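Local atomic coordinates of chloride intracellular channel exc-4 (Caenorhabditis elegans, PDB entry 2YV9), a protein that may insert into membranes and form chloride ion channels, and is required to regulate the lumen size of the growing excretory canal. Residues S169-L174 / T219-Y224. Numbering follows the deposited sequence.
Sequences SNIDQL and THLWAY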
# COMPACT_ATOMS: atom_id res chain seq x y z
N SER A 169 -0.77 22.77 17.04
CA SER A 169 -0.58 24.22 17.07
C SER A 169 0.02 24.71 15.75
O SER A 169 -0.43 25.71 15.22
CB SER A 169 0.30 24.67 18.21
OG SER A 169 0.28 26.10 18.23
N ASN A 170 1.00 23.97 15.22
CA ASN A 170 1.64 24.32 13.93
C ASN A 170 0.63 24.33 12.77
O ASN A 170 0.58 25.25 11.95
CB ASN A 170 2.80 23.38 13.64
CG ASN A 170 3.99 23.58 14.59
OD1 ASN A 170 4.10 24.59 15.28
ND2 ASN A 170 4.88 22.58 14.63
N ILE A 171 -0.22 23.32 12.73
CA ILE A 171 -1.32 23.27 11.77
C ILE A 171 -2.36 24.40 11.95
O ILE A 171 -2.79 25.04 10.95
CB ILE A 171 -1.95 21.86 11.77
CG1 ILE A 171 -0.88 20.78 11.46
CG2 ILE A 171 -3.10 21.81 10.76
CD1 ILE A 171 -1.41 19.32 11.52
N ASP A 172 -2.76 24.67 13.19
CA ASP A 172 -3.58 25.84 13.46
C ASP A 172 -2.95 27.09 12.86
O ASP A 172 -3.65 27.84 12.23
CB ASP A 172 -3.75 26.04 14.95
CG ASP A 172 -4.79 27.10 15.29
OD1 ASP A 172 -5.98 26.94 15.00
OD2 ASP A 172 -4.38 28.11 15.93
N GLN A 173 -1.65 27.27 13.11
CA GLN A 173 -0.91 28.45 12.64
C GLN A 173 -0.90 28.53 11.12
O GLN A 173 -1.14 29.61 10.55
CB GLN A 173 0.52 28.43 13.21
CG GLN A 173 0.55 28.80 14.69
CD GLN A 173 1.94 28.59 15.35
OE1 GLN A 173 2.92 29.22 14.95
NE2 GLN A 173 2.00 27.71 16.36
N LEU A 174 -0.63 27.40 10.47
CA LEU A 174 -0.68 27.34 9.01
C LEU A 174 -2.05 27.72 8.44
O LEU A 174 -2.17 28.47 7.48
CB LEU A 174 -0.31 25.94 8.54
CG LEU A 174 -0.31 25.70 7.04
CD1 LEU A 174 0.60 26.76 6.35
CD2 LEU A 174 0.13 24.27 6.75
N THR A 219 -8.46 27.70 17.10
CA THR A 219 -9.72 27.97 16.42
C THR A 219 -9.75 27.64 14.93
O THR A 219 -10.77 27.19 14.39
CB THR A 219 -10.08 29.46 16.56
OG1 THR A 219 -9.78 29.88 17.88
CG2 THR A 219 -11.53 29.72 16.22
N HIS A 220 -8.64 27.94 14.24
CA HIS A 220 -8.54 27.67 12.79
C HIS A 220 -8.53 26.17 12.53
O HIS A 220 -9.16 25.70 11.60
CB HIS A 220 -7.31 28.32 12.18
CG HIS A 220 -7.48 29.80 11.99
ND1 HIS A 220 -7.35 30.69 13.03
CD2 HIS A 220 -7.94 30.51 10.93
CE1 HIS A 220 -7.64 31.91 12.59
NE2 HIS A 220 -8.03 31.82 11.33
N LEU A 221 -7.82 25.44 13.40
CA LEU A 221 -7.79 23.97 13.29
C LEU A 221 -9.18 23.43 13.51
O LEU A 221 -9.60 22.51 12.81
CB LEU A 221 -6.83 23.40 14.30
CG LEU A 221 -6.69 21.87 14.36
CD1 LEU A 221 -6.15 21.40 13.08
CD2 LEU A 221 -5.82 21.48 15.53
N TRP A 222 -9.86 23.94 14.55
CA TRP A 222 -11.21 23.43 14.86
C TRP A 222 -12.14 23.79 13.74
O TRP A 222 -13.06 23.04 13.38
CB TRP A 222 -11.69 23.95 16.21
CG TRP A 222 -11.29 23.05 17.35
CD1 TRP A 222 -10.37 23.29 18.30
CD2 TRP A 222 -11.87 21.79 17.65
NE1 TRP A 222 -10.34 22.24 19.20
CE2 TRP A 222 -11.25 21.30 18.78
CE3 TRP A 222 -12.85 21.02 17.03
CZ2 TRP A 222 -11.58 20.04 19.30
CZ3 TRP A 222 -13.18 19.79 17.54
CH2 TRP A 222 -12.57 19.32 18.66
N ALA A 223 -11.93 24.96 13.11
CA ALA A 223 -12.71 25.29 11.94
C ALA A 223 -12.53 24.30 10.75
O ALA A 223 -13.45 23.97 10.02
CB ALA A 223 -12.42 26.70 11.46
N TYR A 224 -11.31 23.83 10.59
CA TYR A 224 -10.97 22.85 9.57
C TYR A 224 -11.61 21.49 9.93
O TYR A 224 -12.14 20.78 9.07
CB TYR A 224 -9.45 22.77 9.48
CG TYR A 224 -8.89 21.75 8.54
CD1 TYR A 224 -8.74 22.01 7.17
CD2 TYR A 224 -8.45 20.49 9.02
CE1 TYR A 224 -8.27 21.08 6.34
CE2 TYR A 224 -7.95 19.54 8.13
CZ TYR A 224 -7.80 19.86 6.83
OH TYR A 224 -7.31 18.96 5.95
O HOH W 1 -6.32 29.84 15.56
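D172 of helix 155-178 reaches with its carboxylate into the first turn of helix 219-228, and it illustrates how one acidic side chain can join two helices that cross almost at right angles (84°, with segment axes 7.8 Å apart at closest approach). Its CB already packs against the neighbour, 4.1 Å from CB of L221. CG is anti to the backbone N (chi1 -170°), a torsion that carries the carboxylate across the gap. There the two oxygens divide the work. OD1 accepts the backbone N-H of L221 through its anti lone pair, in a nearly straight bond (D172 OD1 to L221 N 2.9 Å, 160° at the hydrogen), and D172 OD1 also lies 2.9 Å from H220 N. OD2 accepts a hydrogen bond from a water 2.6 Å away, and this water is also hydrogen-bonded to H220 ND1 at 2.9 Å, lying in the imidazole plane at the ring edge. A negative group placed at the start of a helix would probably be stabilised by the helix dipole, which may keep D172 ionised. An alanine here would remove both oxygens, and would probably leave the L221 N-H without this acceptor and the water bridge to H220 broken. Beside the polar link, I171 and L221 cross obliquely, CG2 of I171 lying 3.9 Å from CD1 of L221, while L168 of the same long helix also touches L221. Near-perpendicular packing of a short helix on a long one, pinned at its N-terminal turn by a carboxylate, here belongs to the all-helical C-terminal domain of the GST fold that CLIC proteins adopt.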